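Local coordinates for protein dihydrofolate reductase (Schistosoma mansoni, PDB 3VCO) that catalyses the NADPH-dependent reduction of 7,8-dihydrofolate to tetrahydrofolate, needed to make thymidylate, purines and glycine, at residues G133-L141 with D162-W170; K172-P182 with F193-P201. All blocks are in the same frame, centred on the assembly; numbering follows the deposited sequence.

Contact 1 of 2, residues G133-L141 with D162-W170; sequences GYRLYKEAL and DTYFPKVDW
Tyr-134 OH reaches the 162-170 loop through one water, 3.2 Å from that hydroxyl. The same water is weakly bound by Lys-167 NZ. Closer in, the Tyr-134 ring meets the backbone of the loop. Its CD2 comes to 3.0 Å from Tyr-164 O, and CE2 packs obliquely against Pro-166 CD at 3.8 Å. With CG anti to the backbone N, chi1 169° swings this ring alongside the loop. Pro-166 is the wedge of the contact. Its CG sits 3.6 Å from Lys-138 CA, so the ring presses on the helix backbone itself. Helix 134-142 belongs to the beta-alpha-beta crossover of the dihydrofolate reductase fold, between strands 125-130 and 148-156. Residues 133-139 are, by similarity, part of the NADP(+) site. Next to Pro-166, the buried Phe-165 ring comes back to the helix at its end. Its CE1 lies over one face of the Tyr-137 ring, 3.6 Å from Tyr-137 CG, with the two ring planes at 58°. Leu-141 CD1 meets the same Phe-165 ring at CE2 and CZ, 3.5 Å from Phe-165 CE2. This methyl also touches Pro-166 CB at 3.6 Å and Val-168 CG2 at 3.9 Å. The buried Tyr-137 hydroxyl is satisfied by a hydrogen bond to Val-26 O in strand 23-29.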
loop_
_atom_site.group_PDB
_atom_site.type_symbol
_atom_site.label_atom_id
_atom_site.label_comp_id
_atom_site.label_asym_id
_atom_site.label_seq_id
_atom_site.Cartn_x
_atom_site.Cartn_y
_atom_site.Cartn_z
ATOM N N GLY A 133 0.179 -7.240 2.933
ATOM C CA GLY A 133 0.172 -7.996 4.136
ATOM C C GLY A 133 -1.092 -7.636 4.889
ATOM O O GLY A 133 -1.255 -6.516 5.345
ATOM N N TYR A 134 -2.003 -8.585 5.022
ATOM C CA TYR A 134 -3.017 -8.470 6.062
ATOM C C TYR A 134 -2.376 -8.118 7.421
ATOM O O TYR A 134 -2.837 -7.233 8.087
ATOM C CB TYR A 134 -3.841 -9.776 6.217
ATOM C CG TYR A 134 -4.703 -9.717 7.465
ATOM C CD1 TYR A 134 -4.272 -10.290 8.670
ATOM C CD2 TYR A 134 -5.926 -9.046 7.458
ATOM C CE1 TYR A 134 -5.050 -10.227 9.826
ATOM C CE2 TYR A 134 -6.709 -8.971 8.610
ATOM C CZ TYR A 134 -6.265 -9.569 9.796
ATOM O OH TYR A 134 -7.023 -9.501 10.954
ATOM N N ARG A 135 -1.337 -8.837 7.838
ATOM C CA ARG A 135 -0.681 -8.524 9.117
ATOM C C ARG A 135 -0.142 -7.095 9.252
ATOM O O ARG A 135 -0.194 -6.506 10.337
ATOM C CB ARG A 135 0.427 -9.511 9.423
ATOM C CG ARG A 135 -0.073 -10.684 10.274
ATOM C CD ARG A 135 0.927 -11.837 10.267
ATOM N NE ARG A 135 1.267 -12.211 8.900
ATOM C CZ ARG A 135 2.448 -12.687 8.527
ATOM N NH1 ARG A 135 3.411 -12.865 9.427
ATOM N NH2 ARG A 135 2.660 -12.996 7.256
ATOM N N LEU A 136 0.368 -6.544 8.159
ATOM C CA LEU A 136 0.872 -5.157 8.175
ATOM C C LEU A 136 -0.257 -4.156 8.196
ATOM O O LEU A 136 -0.195 -3.138 8.891
ATOM C CB LEU A 136 1.762 -4.894 6.966
ATOM C CG LEU A 136 3.152 -5.555 6.938
ATOM C CD1 LEU A 136 4.018 -4.923 5.891
ATOM C CD2 LEU A 136 3.855 -5.481 8.294
ATOM N N TYR A 137 -1.289 -4.415 7.390
ATOM C CA TYR A 137 -2.469 -3.566 7.434
ATOM C C TYR A 137 -2.987 -3.594 8.845
ATOM O O TYR A 137 -3.415 -2.593 9.377
ATOM C CB TYR A 137 -3.572 -4.138 6.557
ATOM C CG TYR A 137 -3.330 -4.039 5.069
ATOM C CD1 TYR A 137 -2.720 -2.926 4.521
ATOM C CD2 TYR A 137 -3.778 -5.055 4.199
ATOM C CE1 TYR A 137 -2.544 -2.824 3.143
ATOM C CE2 TYR A 137 -3.586 -4.962 2.814
ATOM C CZ TYR A 137 -2.954 -3.845 2.306
ATOM O OH TYR A 137 -2.777 -3.730 0.936
ATOM N N LYS A 138 -3.020 -4.773 9.439
ATOM C CA LYS A 138 -3.651 -4.863 10.755
ATOM C C LYS A 138 -2.848 -4.029 11.760
ATOM O O LYS A 138 -3.401 -3.207 12.483
ATOM C CB LYS A 138 -3.757 -6.302 11.219
ATOM C CG LYS A 138 -4.449 -6.441 12.582
ATOM C CD LYS A 138 -4.686 -7.912 12.973
ATOM C CE LYS A 138 -5.496 -8.050 14.276
ATOM N NZ LYS A 138 -4.685 -7.699 15.487
ATOM N N GLU A 139 -1.534 -4.222 11.777
ATOM C CA GLU A 139 -0.694 -3.436 12.693
ATOM C C GLU A 139 -0.796 -1.957 12.455
ATOM O O GLU A 139 -0.874 -1.176 13.408
ATOM C CB GLU A 139 0.763 -3.876 12.626
ATOM C CG GLU A 139 0.973 -5.158 13.434
ATOM C CD GLU A 139 2.274 -5.819 13.110
ATOM O OE1 GLU A 139 3.142 -5.132 12.525
ATOM O OE2 GLU A 139 2.426 -7.021 13.435
ATOM N N ALA A 140 -0.798 -1.564 11.183
ATOM C CA ALA A 140 -0.967 -0.157 10.834
ATOM C C ALA A 140 -2.273 0.439 11.309
ATOM O O ALA A 140 -2.323 1.596 11.731
ATOM C CB ALA A 140 -0.823 0.027 9.293
ATOM N N LEU A 141 -3.361 -0.324 11.219
ATOM C CA LEU A 141 -4.663 0.213 11.626
ATOM C C LEU A 141 -4.846 0.197 13.141
ATOM O O LEU A 141 -5.547 1.029 13.681
ATOM C CB LEU A 141 -5.809 -0.638 11.020
ATOM C CG LEU A 141 -5.992 -0.252 9.541
ATOM C CD1 LEU A 141 -6.923 -1.222 8.854
ATOM C CD2 LEU A 141 -6.536 1.162 9.495
ATOM N N ASP A 162 -11.598 -13.666 -0.294
ATOM C CA ASP A 162 -11.907 -14.303 0.991
ATOM C C ASP A 162 -10.901 -14.113 2.149
ATOM O O ASP A 162 -11.080 -14.707 3.205
ATOM C CB ASP A 162 -12.196 -15.794 0.782
ATOM C CG ASP A 162 -11.144 -16.470 -0.074
ATOM O OD1 ASP A 162 -11.485 -17.448 -0.782
ATOM O OD2 ASP A 162 -9.977 -16.003 -0.044
ATOM N N THR A 163 -9.850 -13.319 1.964
ATOM C CA THR A 163 -9.071 -12.819 3.105
ATOM C C THR A 163 -9.659 -11.446 3.338
ATOM O O THR A 163 -10.009 -10.778 2.372
ATOM C CB THR A 163 -7.530 -12.711 2.779
ATOM O OG1 THR A 163 -6.913 -14.005 2.907
ATOM C CG2 THR A 163 -6.809 -11.731 3.702
ATOM N N TYR A 164 -9.799 -11.021 4.593
ATOM C CA TYR A 164 -10.438 -9.728 4.858
ATOM C C TYR A 164 -9.539 -8.654 5.369
ATOM O O TYR A 164 -8.605 -8.905 6.103
ATOM C CB TYR A 164 -11.679 -9.865 5.744
ATOM C CG TYR A 164 -12.812 -10.532 4.979
ATOM C CD1 TYR A 164 -13.772 -9.768 4.302
ATOM C CD2 TYR A 164 -12.914 -11.918 4.909
ATOM C CE1 TYR A 164 -14.800 -10.365 3.572
ATOM C CE2 TYR A 164 -13.950 -12.532 4.177
ATOM C CZ TYR A 164 -14.878 -11.744 3.514
ATOM O OH TYR A 164 -15.897 -12.331 2.803
ATOM N N PHE A 165 -9.836 -7.438 4.946
ATOM C CA PHE A 165 -9.214 -6.257 5.492
ATOM C C PHE A 165 -9.594 -6.123 6.966
ATOM O O PHE A 165 -10.677 -6.520 7.383
ATOM C CB PHE A 165 -9.656 -5.041 4.694
ATOM C CG PHE A 165 -8.792 -3.827 4.902
ATOM C CD1 PHE A 165 -7.474 -3.806 4.441
ATOM C CD2 PHE A 165 -9.290 -2.709 5.580
ATOM C CE1 PHE A 165 -6.664 -2.667 4.631
ATOM C CE2 PHE A 165 -8.481 -1.583 5.782
ATOM C CZ PHE A 165 -7.174 -1.576 5.336
ATOM N N PRO A 166 -8.670 -5.597 7.777
ATOM C CA PRO A 166 -8.901 -5.410 9.221
ATOM C C PRO A 166 -10.135 -4.558 9.437
ATOM O O PRO A 166 -10.508 -3.837 8.529
ATOM C CB PRO A 166 -7.636 -4.670 9.687
ATOM C CG PRO A 166 -6.582 -5.146 8.762
ATOM C CD PRO A 166 -7.259 -5.391 7.403
ATOM N N LYS A 167 -10.798 -4.678 10.584
ATOM C CA LYS A 167 -11.982 -3.865 10.851
ATOM C C LYS A 167 -11.661 -2.367 10.843
ATOM O O LYS A 167 -10.663 -1.923 11.407
ATOM C CB LYS A 167 -12.649 -4.248 12.178
ATOM C CG LYS A 167 -12.791 -5.744 12.421
ATOM C CD LYS A 167 -13.436 -6.476 11.249
ATOM C CE LYS A 167 -13.758 -7.915 11.659
ATOM N NZ LYS A 167 -12.637 -8.535 12.436
ATOM N N VAL A 168 -12.505 -1.602 10.160
ATOM C CA VAL A 168 -12.428 -0.145 10.149
ATOM C C VAL A 168 -13.885 0.282 10.310
ATOM O O VAL A 168 -14.782 -0.427 9.827
ATOM C CB VAL A 168 -11.953 0.391 8.784
ATOM C CG1 VAL A 168 -11.694 1.875 8.872
ATOM C CG2 VAL A 168 -10.709 -0.329 8.315
ATOM N N ASP A 169 -14.149 1.409 10.969
ATOM C CA ASP A 169 -15.518 1.960 10.916
ATOM C C ASP A 169 -15.646 2.948 9.745
ATOM O O ASP A 169 -15.333 4.153 9.876
ATOM C CB ASP A 169 -15.968 2.555 12.255
ATOM C CG ASP A 169 -14.894 3.377 12.923
ATOM O OD1 ASP A 169 -15.234 4.102 13.889
ATOM O OD2 ASP A 169 -13.717 3.299 12.490
ATOM N N TRP A 170 -16.058 2.418 8.586
ATOM C CA TRP A 170 -16.028 3.189 7.340
ATOM C C TRP A 170 -16.975 4.370 7.412
ATOM O O TRP A 170 -16.788 5.361 6.699
ATOM C CB TRP A 170 -16.428 2.354 6.132
ATOM C CG TRP A 170 -15.908 0.972 6.101
ATOM C CD1 TRP A 170 -14.627 0.581 5.863
ATOM C CD2 TRP A 170 -16.679 -0.223 6.254
ATOM N NE1 TRP A 170 -14.547 -0.792 5.886
ATOM C CE2 TRP A 170 -15.794 -1.308 6.121
ATOM C CE3 TRP A 170 -18.036 -0.479 6.505
ATOM C CZ2 TRP A 170 -16.219 -2.640 6.231
ATOM C CZ3 TRP A 170 -18.465 -1.801 6.616
ATOM C CH2 TRP A 170 -17.563 -2.860 6.394
HETATM O O HOH W 1 -9.415 -7.733 12.244
#

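Contact 2 of 2, residues K172-P182 with F193-P201; sequences KLKKVDLPDIP and FKFCVYDVP
Leu-173 and Tyr-198 both carry CG anti to their own carbonyl carbon (chi1 -70° and -57°). These torsions bring the leucine across one face of the tyrosine ring. Leu-173 CD1 makes a CH-pi contact 3.9 Å from the Tyr-198 ring centroid. Its other methyl, CD2, lies alongside Val-200 CG2 at 3.7 Å. Lys-175 bends at chi2 (85°), and its CD comes 3.5 Å from Tyr-198 CE1. The amine runs on to the Cys-196 side chain. The backbones pair as antiparallel strands. Lys-174 N binds Asp-199 O at 2.9 Å and Asp-199 N returns to Lys-174 O at 2.8 Å, while Val-176 N binds Val-197 O at 2.8 Å. Strand 174-175 thus lies along one edge of strand 191-200, whose other edge pairs with strand 148-156 in the central sheet. Beyond Val-176 direct backbone pairing stops; waters and side-chain packing join the segments. One water links Val-176 O to Val-197 N, and another joins Pro-182 O to Phe-195 N. Leu-178 CD1 packs crosswise on Val-197 CG1 at 3.9 Å, and Ile-181 CG2 meets Phe-195 CB at 3.9 Å. Val-176 CG2 rests against the carboxylate of Asp-199, which forms a salt bridge with Arg-149.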
loop_
_atom_site.group_PDB
_atom_site.type_symbol
_atom_site.label_atom_id
_atom_site.label_comp_id
_atom_site.label_asym_id
_atom_site.label_seq_id
_atom_site.Cartn_x
_atom_site.Cartn_y
_atom_site.Cartn_z
ATOM N N LYS A 172 -17.192 6.420 9.692
ATOM C CA LYS A 172 -16.471 7.558 10.246
ATOM C C LYS A 172 -15.266 7.992 9.401
ATOM O O LYS A 172 -14.656 9.021 9.678
ATOM C CB LYS A 172 -16.061 7.255 11.683
ATOM C CG LYS A 172 -17.290 7.031 12.591
ATOM C CD LYS A 172 -16.898 6.769 14.040
ATOM C CE LYS A 172 -18.088 6.315 14.866
ATOM N NZ LYS A 172 -18.709 5.081 14.295
ATOM N N LEU A 173 -14.928 7.211 8.377
ATOM C CA LEU A 173 -13.835 7.585 7.481
ATOM C C LEU A 173 -14.141 8.938 6.844
ATOM O O LEU A 173 -15.283 9.235 6.479
ATOM C CB LEU A 173 -13.617 6.542 6.395
ATOM C CG LEU A 173 -13.039 5.171 6.778
ATOM C CD1 LEU A 173 -13.001 4.263 5.564
ATOM C CD2 LEU A 173 -11.672 5.246 7.409
ATOM N N LYS A 174 -13.126 9.776 6.733
ATOM C CA LYS A 174 -13.315 11.105 6.159
ATOM C C LYS A 174 -12.808 11.021 4.729
ATOM O O LYS A 174 -11.642 10.730 4.485
ATOM C CB LYS A 174 -12.551 12.164 6.965
ATOM C CG LYS A 174 -13.238 12.536 8.271
ATOM C CD LYS A 174 -12.255 12.771 9.435
ATOM C CE LYS A 174 -11.104 13.720 9.086
ATOM N NZ LYS A 174 -9.912 13.528 9.992
ATOM N N LYS A 175 -13.715 11.206 3.787
ATOM C CA LYS A 175 -13.390 11.078 2.378
ATOM C C LYS A 175 -12.555 12.287 1.981
ATOM O O LYS A 175 -12.899 13.434 2.324
ATOM C CB LYS A 175 -14.688 11.030 1.561
ATOM C CG LYS A 175 -14.500 10.744 0.100
ATOM C CD LYS A 175 -14.426 9.258 -0.169
ATOM C CE LYS A 175 -14.626 8.965 -1.651
ATOM N NZ LYS A 175 -15.818 8.107 -1.908
ATOM N N VAL A 176 -11.456 12.030 1.277
ATOM C CA VAL A 176 -10.540 13.089 0.880
ATOM C C VAL A 176 -10.705 13.359 -0.605
ATOM O O VAL A 176 -10.760 12.421 -1.400
ATOM C CB VAL A 176 -9.077 12.661 1.152
ATOM C CG1 VAL A 176 -8.093 13.734 0.698
ATOM C CG2 VAL A 176 -8.870 12.318 2.631
ATOM N N ASP A 177 -10.747 14.636 -0.987
ATOM C CA ASP A 177 -10.736 15.021 -2.395
ATOM C C ASP A 177 -9.330 15.408 -2.901
ATOM O O ASP A 177 -8.735 16.406 -2.465
ATOM C CB ASP A 177 -11.708 16.181 -2.617
ATOM C CG ASP A 177 -11.557 16.813 -3.980
ATOM O OD1 ASP A 177 -11.587 16.071 -4.989
ATOM O OD2 ASP A 177 -11.412 18.055 -4.044
ATOM N N LEU A 178 -8.794 14.621 -3.828
ATOM C CA LEU A 178 -7.488 14.932 -4.403
ATOM C C LEU A 178 -7.621 15.067 -5.903
ATOM O O LEU A 178 -8.258 14.233 -6.529
ATOM C CB LEU A 178 -6.483 13.855 -4.026
ATOM C CG LEU A 178 -6.064 13.873 -2.559
ATOM C CD1 LEU A 178 -5.820 12.459 -2.096
ATOM C CD2 LEU A 178 -4.796 14.720 -2.383
ATOM N N PRO A 179 -7.035 16.137 -6.478
ATOM C CA PRO A 179 -7.291 16.536 -7.869
ATOM C C PRO A 179 -6.804 15.520 -8.905
ATOM O O PRO A 179 -7.469 15.329 -9.917
ATOM C CB PRO A 179 -6.496 17.849 -8.019
ATOM C CG PRO A 179 -6.039 18.202 -6.631
ATOM C CD PRO A 179 -5.951 16.934 -5.882
ATOM N N ASP A 180 -5.657 14.900 -8.665
ATOM C CA ASP A 180 -5.097 13.959 -9.621
ATOM C C ASP A 180 -5.870 12.646 -9.614
ATOM O O ASP A 180 -5.606 11.787 -10.449
ATOM C CB ASP A 180 -3.629 13.651 -9.300
ATOM C CG ASP A 180 -2.746 14.883 -9.312
ATOM O OD1 ASP A 180 -3.095 15.873 -9.997
ATOM O OD2 ASP A 180 -1.690 14.854 -8.636
ATOM N N ILE A 181 -6.800 12.478 -8.672
ATOM C CA ILE A 181 -7.514 11.210 -8.547
ATOM C C ILE A 181 -8.912 11.224 -9.181
ATOM O O ILE A 181 -9.828 11.875 -8.682
ATOM C CB ILE A 181 -7.593 10.727 -7.095
ATOM C CG1 ILE A 181 -6.187 10.682 -6.489
ATOM C CG2 ILE A 181 -8.331 9.364 -7.023
ATOM C CD1 ILE A 181 -5.129 10.085 -7.400
ATOM N N PRO A 182 -9.077 10.485 -10.290
ATOM C CA PRO A 182 -10.358 10.551 -10.988
ATOM C C PRO A 182 -11.384 9.838 -10.136
ATOM O O PRO A 182 -11.057 8.855 -9.461
ATOM C CB PRO A 182 -10.089 9.785 -12.281
ATOM C CG PRO A 182 -9.068 8.760 -11.883
ATOM C CD PRO A 182 -8.198 9.439 -10.846
ATOM N N PHE A 193 -14.407 -0.810 -10.815
ATOM C CA PHE A 193 -13.720 -0.286 -9.645
ATOM C C PHE A 193 -13.727 1.238 -9.603
ATOM O O PHE A 193 -14.063 1.919 -10.576
ATOM C CB PHE A 193 -12.275 -0.831 -9.522
ATOM C CG PHE A 193 -11.449 -0.661 -10.785
ATOM C CD1 PHE A 193 -11.510 -1.614 -11.794
ATOM C CD2 PHE A 193 -10.644 0.457 -10.962
ATOM C CE1 PHE A 193 -10.798 -1.452 -12.967
ATOM C CE2 PHE A 193 -9.916 0.623 -12.133
ATOM C CZ PHE A 193 -9.984 -0.336 -13.130
ATOM N N LYS A 194 -13.413 1.768 -8.444
ATOM C CA LYS A 194 -13.302 3.205 -8.317
ATOM C C LYS A 194 -12.293 3.457 -7.229
ATOM O O LYS A 194 -12.015 2.564 -6.409
ATOM C CB LYS A 194 -14.644 3.830 -7.984
ATOM C CG LYS A 194 -15.064 3.673 -6.539
ATOM C CD LYS A 194 -16.449 4.241 -6.285
ATOM C CE LYS A 194 -16.465 5.756 -6.233
ATOM N NZ LYS A 194 -17.755 6.233 -5.622
ATOM N N PHE A 195 -11.739 4.654 -7.234
ATOM C CA PHE A 195 -10.638 5.011 -6.332
ATOM C C PHE A 195 -11.137 5.985 -5.287
ATOM O O PHE A 195 -11.767 6.968 -5.611
ATOM C CB PHE A 195 -9.480 5.647 -7.110
ATOM C CG PHE A 195 -8.943 4.766 -8.227
ATOM C CD1 PHE A 195 -8.324 3.552 -7.941
ATOM C CD2 PHE A 195 -9.065 5.143 -9.550
ATOM C CE1 PHE A 195 -7.839 2.717 -8.963
ATOM C CE2 PHE A 195 -8.589 4.321 -10.563
ATOM C CZ PHE A 195 -7.998 3.096 -10.262
ATOM N N CYS A 196 -10.818 5.724 -4.032
ATOM C CA CYS A 196 -11.286 6.572 -2.933
ATOM C C CYS A 196 -10.140 6.701 -1.936
ATOM O O CYS A 196 -9.323 5.789 -1.767
ATOM C CB CYS A 196 -12.498 5.945 -2.244
ATOM S SG CYS A 196 -14.036 6.021 -3.174
ATOM N N VAL A 197 -10.055 7.865 -1.308
ATOM C CA VAL A 197 -9.015 8.131 -0.339
ATOM C C VAL A 197 -9.648 8.591 0.986
ATOM O O VAL A 197 -10.526 9.455 0.997
ATOM C CB VAL A 197 -8.095 9.208 -0.852
ATOM C CG1 VAL A 197 -6.988 9.449 0.136
ATOM C CG2 VAL A 197 -7.526 8.801 -2.250
ATOM N N TYR A 198 -9.206 7.990 2.087
ATOM C CA TYR A 198 -9.851 8.211 3.363
ATOM C C TYR A 198 -8.846 8.556 4.431
ATOM O O TYR A 198 -7.789 7.938 4.504
ATOM C CB TYR A 198 -10.574 6.944 3.831
ATOM C CG TYR A 198 -11.628 6.376 2.868
ATOM C CD1 TYR A 198 -12.876 6.973 2.725
ATOM C CD2 TYR A 198 -11.354 5.249 2.124
ATOM C CE1 TYR A 198 -13.825 6.446 1.846
ATOM C CE2 TYR A 198 -12.298 4.706 1.253
ATOM C CZ TYR A 198 -13.507 5.307 1.110
ATOM O OH TYR A 198 -14.406 4.749 0.249
ATOM N N ASP A 199 -9.212 9.512 5.276
ATOM C CA ASP A 199 -8.479 9.773 6.507
ATOM C C ASP A 199 -9.226 9.131 7.647
ATOM O O ASP A 199 -10.418 9.330 7.793
ATOM C CB ASP A 199 -8.332 11.277 6.738
ATOM C CG ASP A 199 -7.260 11.868 5.878
ATOM O OD1 ASP A 199 -6.292 11.147 5.562
ATOM O OD2 ASP A 199 -7.382 13.037 5.502
ATOM N N VAL A 200 -8.515 8.334 8.436
ATOM C CA VAL A 200 -9.116 7.695 9.583
ATOM C C VAL A 200 -9.018 8.718 10.691
ATOM O O VAL A 200 -7.922 9.186 10.988
ATOM C CB VAL A 200 -8.355 6.394 9.971
ATOM C CG1 VAL A 200 -8.983 5.728 11.191
ATOM C CG2 VAL A 200 -8.269 5.431 8.756
ATOM N N PRO A 201 -10.169 9.106 11.266
ATOM C CA PRO A 201 -10.149 10.128 12.319
ATOM C C PRO A 201 -9.597 9.580 13.617
ATOM O O PRO A 201 -8.696 10.274 14.082
ATOM C CB PRO A 201 -11.632 10.495 12.484
ATOM C CG PRO A 201 -12.388 9.253 12.042
ATOM C CD PRO A 201 -11.537 8.599 10.997
HETATM O O HOH W 2 -11.447 10.285 -2.408
HETATM O O HOH W 3 -12.377 6.609 -9.174
#

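The centres of the two contacts lie about 17 Å apart, and both segments of contact 1 come before those of contact 2. Residues 162-170 run directly toward 172-182, so the loop that packs on helix 134-142 leads into short strand 174-175. The contacts meet at this junction, where Val-168 CG1 touches Leu-173 CD2 at 3.7 Å. Strand 148-156 ties them together. It follows the helix of contact 1 and pairs antiparallel with strand 191-200 of contact 2. Contact 1 lies at the presumed NADP(+) site. Contact 2 adds a short strand to the edge of the sheet near the surface, though Phe-195 reaches Asp-48, a substrate-binding residue by similarity.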